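Local coordinates for protein myosin-2 (Saccharomyces cerevisiae, PDB 6IXO) that moves organelles and other cargo along actin cables as a class V myosin motor, its globular tail domain binding receptor proteins on the cargo, at residues A[239-243]-A[368-372]; A[246-252]-A[320-326]. One frame throughout, in Å; residues are numbered along the deposited sequence.

Contact 1: A[239-243]-A[368-372]; sequences AICFN and IFITP
The ring of F242 meets the carbonyl oxygen of I368 at its edge, close to the ring plane, with CE2 of F242 3.6 Å from I368 O. CD1 of I370 reaches the same ring obliquely, 3.7 Å from CD2 of F242, and the two side chains cross at about a right angle. The F242 ring comes forward because its CG lies anti to the backbone N (chi1 178°). F369 has its neighbour I368 over one face, with CG1 above the ring centre, while the backbone O of N243 lies at its edge. The amide of N243 stands almost perpendicular to the F369 ring, the two planes being 81° apart.

That amide carries the polar half of the contact. OD1 of N243 accepts the N-H of I370 at 2.8 Å, in the carbonyl plane and on a lone pair, while ND2 of N243 donates to O of I370, also at 2.8 Å. Both bonds are nearly straight, and together they fix the rotation of the amide and tie both backbone polar groups of one residue to the helix. With an alanine here both bonds vanish, and the I370 N-H and C=O would probably be left without these mates and the loop freer to shift.

Apolar contacts extend the interface on the helix: CB of A239 lies 3.8 Å from CG2 of I370, and CG2 of I240 lies 4.0 Å from CG of P372. Outside the pair, Q317 donates a hydrogen bond to I368 O, and H285 of helix 284-294 touches I370. The geometry is that of a non-helical segment, extended from F369 to P372, lying against helix 223-247 of the DIL region and held by an asparagine side chain that pairs with its backbone, within the all-helical cargo-binding tail.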
loop_
_atom_site.group_PDB
_atom_site.type_symbol
_atom_site.label_atom_id
_atom_site.label_comp_id
_atom_site.label_asym_id
_atom_site.label_seq_id
_atom_site.Cartn_x
_atom_site.Cartn_y
_atom_site.Cartn_z
ATOM N N ALA A 239 0.090 12.501 11.152
ATOM C CA ALA A 239 0.605 12.276 12.519
ATOM C C ALA A 239 2.043 12.738 12.618
ATOM O O ALA A 239 2.391 13.549 13.505
ATOM C CB ALA A 239 0.509 10.712 12.924
ATOM N N ILE A 240 2.887 12.262 11.694
ATOM C CA ILE A 240 4.329 12.494 11.868
ATOM C C ILE A 240 4.648 13.976 11.602
ATOM O O ILE A 240 5.534 14.539 12.254
ATOM C CB ILE A 240 5.217 11.608 10.935
ATOM C CG1 ILE A 240 5.000 11.960 9.465
ATOM C CG2 ILE A 240 5.003 10.092 11.246
ATOM C CD1 ILE A 240 5.978 11.183 8.522
ATOM N N CYS A 241 3.940 14.611 10.652
ATOM C CA CYS A 241 4.203 16.071 10.435
ATOM C C CYS A 241 3.675 16.931 11.587
ATOM O O CYS A 241 4.330 17.911 12.006
ATOM C CB CYS A 241 3.578 16.554 9.118
ATOM S SG CYS A 241 4.452 15.794 7.709
ATOM N N PHE A 242 2.490 16.598 12.086
ATOM C CA PHE A 242 1.950 17.305 13.249
ATOM C C PHE A 242 2.934 17.248 14.433
ATOM O O PHE A 242 3.210 18.261 15.107
ATOM C CB PHE A 242 0.598 16.712 13.683
ATOM C CG PHE A 242 0.027 17.386 14.914
ATOM C CD1 PHE A 242 -0.701 18.575 14.798
ATOM C CD2 PHE A 242 0.271 16.861 16.202
ATOM C CE1 PHE A 242 -1.225 19.239 15.948
ATOM C CE2 PHE A 242 -0.242 17.519 17.375
ATOM C CZ PHE A 242 -0.992 18.715 17.229
ATOM N N ASN A 243 3.444 16.052 14.694
ATOM C CA ASN A 243 4.322 15.850 15.823
ATOM C C ASN A 243 5.564 16.707 15.660
ATOM O O ASN A 243 6.053 17.258 16.627
ATOM C CB ASN A 243 4.701 14.378 15.974
ATOM C CG ASN A 243 3.510 13.504 16.419
ATOM O OD1 ASN A 243 2.472 14.019 16.863
ATOM N ND2 ASN A 243 3.686 12.186 16.355
ATOM N N ILE A 368 0.687 15.042 24.012
ATOM C CA ILE A 368 0.420 16.055 23.005
ATOM C C ILE A 368 0.682 15.520 21.590
ATOM O O ILE A 368 0.353 16.181 20.611
ATOM C CB ILE A 368 1.281 17.295 23.202
ATOM C CG1 ILE A 368 2.761 16.952 22.977
ATOM C CG2 ILE A 368 1.042 17.900 24.602
ATOM C CD1 ILE A 368 3.714 18.125 23.053
ATOM N N PHE A 369 1.291 14.340 21.488
ATOM C CA PHE A 369 1.661 13.784 20.178
ATOM C C PHE A 369 0.535 12.893 19.650
ATOM O O PHE A 369 -0.209 12.302 20.429
ATOM C CB PHE A 369 2.962 12.941 20.275
ATOM C CG PHE A 369 4.208 13.750 20.598
ATOM C CD1 PHE A 369 4.719 14.647 19.673
ATOM C CD2 PHE A 369 4.875 13.584 21.815
ATOM C CE1 PHE A 369 5.868 15.398 19.952
ATOM C CE2 PHE A 369 6.025 14.335 22.105
ATOM C CZ PHE A 369 6.514 15.245 21.165
ATOM N N ILE A 370 0.463 12.755 18.333
ATOM C CA ILE A 370 -0.433 11.762 17.753
ATOM C C ILE A 370 0.393 10.508 17.524
ATOM O O ILE A 370 1.442 10.568 16.884
ATOM C CB ILE A 370 -0.991 12.257 16.432
ATOM C CG1 ILE A 370 -1.783 13.550 16.650
ATOM C CG2 ILE A 370 -1.922 11.204 15.745
ATOM C CD1 ILE A 370 -2.126 14.159 15.315
ATOM N N THR A 371 -0.064 9.385 18.027
ATOM C CA THR A 371 0.637 8.125 17.753
ATOM C C THR A 371 0.501 7.693 16.290
ATOM O O THR A 371 -0.605 7.453 15.840
ATOM C CB THR A 371 0.075 7.033 18.634
ATOM O OG1 THR A 371 0.310 7.403 19.989
ATOM C CG2 THR A 371 0.732 5.684 18.306
ATOM N N PRO A 372 1.616 7.616 15.536
ATOM C CA PRO A 372 1.503 7.169 14.133
ATOM C C PRO A 372 1.023 5.712 14.077
ATOM O O PRO A 372 1.384 4.933 14.963
ATOM C CB PRO A 372 2.933 7.307 13.589
ATOM C CG PRO A 372 3.640 8.242 14.575
ATOM C CD PRO A 372 2.989 7.983 15.902
#

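Contact 2: A[246-252]-A[320-326]; sequences IMKRNFL and KLISQYQ. With SO4 (sulfate ion), chain C.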
loop_
_atom_site.group_PDB
_atom_site.type_symbol
_atom_site.label_atom_id
_atom_site.label_comp_id
_atom_site.label_asym_id
_atom_site.label_seq_id
_atom_site.Cartn_x
_atom_site.Cartn_y
_atom_site.Cartn_z
ATOM N N ILE A 246 4.527 20.406 16.339
ATOM C CA ILE A 246 4.143 20.850 17.681
ATOM C C ILE A 246 5.359 20.982 18.631
ATOM O O ILE A 246 5.275 21.639 19.693
ATOM C CB ILE A 246 3.080 19.891 18.309
ATOM C CG1 ILE A 246 2.352 20.638 19.447
ATOM C CG2 ILE A 246 3.712 18.508 18.715
ATOM C CD1 ILE A 246 1.120 19.983 19.964
ATOM N N MET A 247 6.483 20.371 18.259
ATOM C CA MET A 247 7.718 20.537 19.076
ATOM C C MET A 247 8.482 21.831 18.785
ATOM O O MET A 247 9.400 22.188 19.508
ATOM C CB MET A 247 8.662 19.358 18.834
ATOM C CG MET A 247 8.092 18.023 19.271
ATOM S SD MET A 247 9.333 16.692 19.260
ATOM C CE MET A 247 9.472 16.405 17.493
ATOM N N LYS A 248 8.148 22.525 17.696
ATOM C CA LYS A 248 9.027 23.601 17.263
ATOM C C LYS A 248 8.714 24.885 18.028
ATOM O O LYS A 248 7.577 25.330 18.068
ATOM C CB LYS A 248 8.910 23.825 15.748
ATOM C CG LYS A 248 9.533 22.612 14.987
ATOM C CD LYS A 248 9.489 22.816 13.482
ATOM C CE LYS A 248 10.052 21.570 12.769
ATOM N NZ LYS A 248 11.528 21.468 12.905
ATOM N N ARG A 249 9.723 25.442 18.672
ATOM C CA ARG A 249 9.471 26.567 19.579
ATOM C C ARG A 249 9.883 27.891 19.001
ATOM O O ARG A 249 9.517 28.980 19.512
ATOM C CB ARG A 249 10.185 26.316 20.926
ATOM C CG ARG A 249 9.521 25.173 21.626
ATOM C CD ARG A 249 10.175 24.813 22.903
ATOM N NE ARG A 249 9.829 25.797 23.913
ATOM C CZ ARG A 249 9.862 25.535 25.212
ATOM N NH1 ARG A 249 9.549 26.480 26.095
ATOM N NH2 ARG A 249 10.208 24.316 25.618
ATOM N N ASN A 250 10.631 27.859 17.916
ATOM C CA ASN A 250 10.955 29.184 17.350
ATOM C C ASN A 250 10.655 29.169 15.845
ATOM O O ASN A 250 11.541 29.416 15.022
ATOM C CB ASN A 250 12.422 29.535 17.639
ATOM C CG ASN A 250 12.802 30.893 17.114
ATOM O OD1 ASN A 250 11.944 31.758 16.957
ATOM N ND2 ASN A 250 14.086 31.088 16.824
ATOM N N PHE A 251 9.402 28.872 15.485
ATOM C CA PHE A 251 9.117 28.482 14.112
ATOM C C PHE A 251 7.689 28.773 13.688
ATOM O O PHE A 251 7.436 29.186 12.557
ATOM C CB PHE A 251 9.414 26.982 13.988
ATOM C CG PHE A 251 9.230 26.404 12.607
ATOM C CD1 PHE A 251 10.253 26.474 11.666
ATOM C CD2 PHE A 251 8.052 25.723 12.275
ATOM C CE1 PHE A 251 10.097 25.884 10.401
ATOM C CE2 PHE A 251 7.905 25.112 11.029
ATOM C CZ PHE A 251 8.940 25.191 10.097
ATOM N N LEU A 252 6.752 28.515 14.587
ATOM C CA LEU A 252 5.332 28.650 14.260
ATOM C C LEU A 252 4.983 30.143 14.233
ATOM O O LEU A 252 5.322 30.867 15.148
ATOM C CB LEU A 252 4.470 27.914 15.285
ATOM C CG LEU A 252 4.856 26.429 15.523
ATOM C CD1 LEU A 252 4.194 25.984 16.790
ATOM C CD2 LEU A 252 4.334 25.621 14.304
ATOM N N LYS A 320 0.126 24.327 23.509
ATOM C CA LYS A 320 1.497 24.260 22.994
ATOM C C LYS A 320 1.663 25.113 21.755
ATOM O O LYS A 320 2.653 25.816 21.591
ATOM C CB LYS A 320 1.899 22.818 22.631
ATOM C CG LYS A 320 2.138 21.903 23.796
ATOM C CD LYS A 320 3.371 22.294 24.583
ATOM C CE LYS A 320 3.487 21.448 25.849
ATOM N NZ LYS A 320 4.758 21.695 26.553
ATOM N N LEU A 321 0.707 24.993 20.845
ATOM C CA LEU A 321 0.804 25.701 19.576
ATOM C C LEU A 321 0.705 27.203 19.803
ATOM O O LEU A 321 1.502 27.969 19.255
ATOM C CB LEU A 321 -0.287 25.252 18.626
ATOM C CG LEU A 321 -0.116 23.791 18.164
ATOM C CD1 LEU A 321 -1.373 23.350 17.440
ATOM C CD2 LEU A 321 1.099 23.659 17.251
ATOM N N ILE A 322 -0.292 27.602 20.593
ATOM C CA ILE A 322 -0.469 29.029 20.892
ATOM C C ILE A 322 0.709 29.583 21.697
ATOM O O ILE A 322 1.164 30.714 21.424
ATOM C CB ILE A 322 -1.777 29.292 21.671
ATOM C CG1 ILE A 322 -2.970 29.013 20.765
ATOM C CG2 ILE A 322 -1.833 30.796 22.206
ATOM C CD1 ILE A 322 -4.275 28.923 21.482
ATOM N N SER A 323 1.202 28.832 22.698
ATOM C CA SER A 323 2.250 29.422 23.546
ATOM C C SER A 323 3.559 29.470 22.761
ATOM O O SER A 323 4.424 30.236 23.078
ATOM C CB SER A 323 2.439 28.660 24.866
ATOM O OG SER A 323 2.649 27.286 24.609
ATOM N N GLN A 324 3.697 28.641 21.723
ATOM C CA GLN A 324 4.917 28.669 20.903
ATOM C C GLN A 324 4.823 29.537 19.654
ATOM O O GLN A 324 5.777 29.632 18.884
ATOM C CB GLN A 324 5.284 27.212 20.479
ATOM C CG GLN A 324 5.747 26.424 21.729
ATOM C CD GLN A 324 5.789 24.919 21.461
ATOM O OE1 GLN A 324 5.869 24.479 20.301
ATOM N NE2 GLN A 324 5.734 24.139 22.526
ATOM N N TYR A 325 3.656 30.125 19.429
ATOM C CA TYR A 325 3.441 31.001 18.270
ATOM C C TYR A 325 4.431 32.173 18.240
ATOM O O TYR A 325 4.593 32.848 19.244
ATOM C CB TYR A 325 2.025 31.558 18.305
ATOM C CG TYR A 325 1.679 32.464 17.136
ATOM C CD1 TYR A 325 1.342 31.934 15.906
ATOM C CD2 TYR A 325 1.644 33.860 17.296
ATOM C CE1 TYR A 325 0.981 32.767 14.823
ATOM C CE2 TYR A 325 1.317 34.688 16.239
ATOM C CZ TYR A 325 0.958 34.126 15.011
ATOM O OH TYR A 325 0.640 34.973 13.995
ATOM N N GLN A 326 5.089 32.437 17.116
ATOM C CA GLN A 326 6.077 33.554 17.118
ATOM C C GLN A 326 5.543 34.789 16.376
ATOM O O GLN A 326 5.393 34.750 15.162
ATOM C CB GLN A 326 7.384 33.123 16.457
ATOM C CG GLN A 326 8.158 32.067 17.264
ATOM C CD GLN A 326 8.621 32.598 18.613
ATOM O OE1 GLN A 326 9.217 33.663 18.689
ATOM N NE2 GLN A 326 8.327 31.863 19.681
HETATM S S SO4 C . 8.887 24.088 28.734
HETATM O O1 SO4 C . 8.526 23.674 30.087
HETATM O O2 SO4 C . 9.700 25.299 28.786
HETATM O O3 SO4 C . 9.639 23.023 28.078
HETATM O O4 SO4 C . 7.676 24.355 27.963
#
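CD2 of L321 is met by two side chains of the other segment: CG1 of I246 and CD1 of L252 each lie 3.9 Å from it. I246 crosses L321 at about a right angle, and its CG1 also lies against CB of K320; with CG1 anti to the backbone N (chi1 -160°), that branch is carried to helix 315-323. Beside this apolar patch, the side chain of Q324 lies against the aliphatic part of R249, its CD 3.7 Å from CG of R249, the two crossing obliquely. The amide end lies near the carbonyl oxygens of I246 and K248. Farther along, N of Q326 donates a hydrogen bond to O of L252; at 2.5 Å its modelled length is short and therefore doubtful.

In the next shell, R249 holds a sulfate ion, probably from the crystallisation liquor, through NH1 to O2 at 2.9 Å and NH2 to O3 at 2.8 Å. L292 and T289 of helix 284-294 back L321, and L293 backs L252. O of L252 lies obliquely near the ring of Y325, whose OH bonds E331 and whose ring has a cation-pi contact with K297, consistent with fixing it. Here the C-terminal ends of helices 223-247 and 315-323 and the turns that follow them pack together within the all-helical DIL domain.

Contacts 1 and 2 lie about 15 Å apart, centre to centre, and both draw on helix 223-247: contact 1 uses 239-243, and contact 2 starts at 246, near the helix's end. Along the chain the order is 239-243, 246-252, 320-326, 368-372, and contact 2 is therefore nested inside the loop closed by contact 1. The two touch directly, with CE1 of F369 3.5 Å from CG of M247 and CD1 of I368 packed against CG of K320. The late loop segment 368-372 thereby meets helix 223-247 and the end of helix 315-323, joining a far-separated part of the chain to the DIL region of the cargo-binding tail.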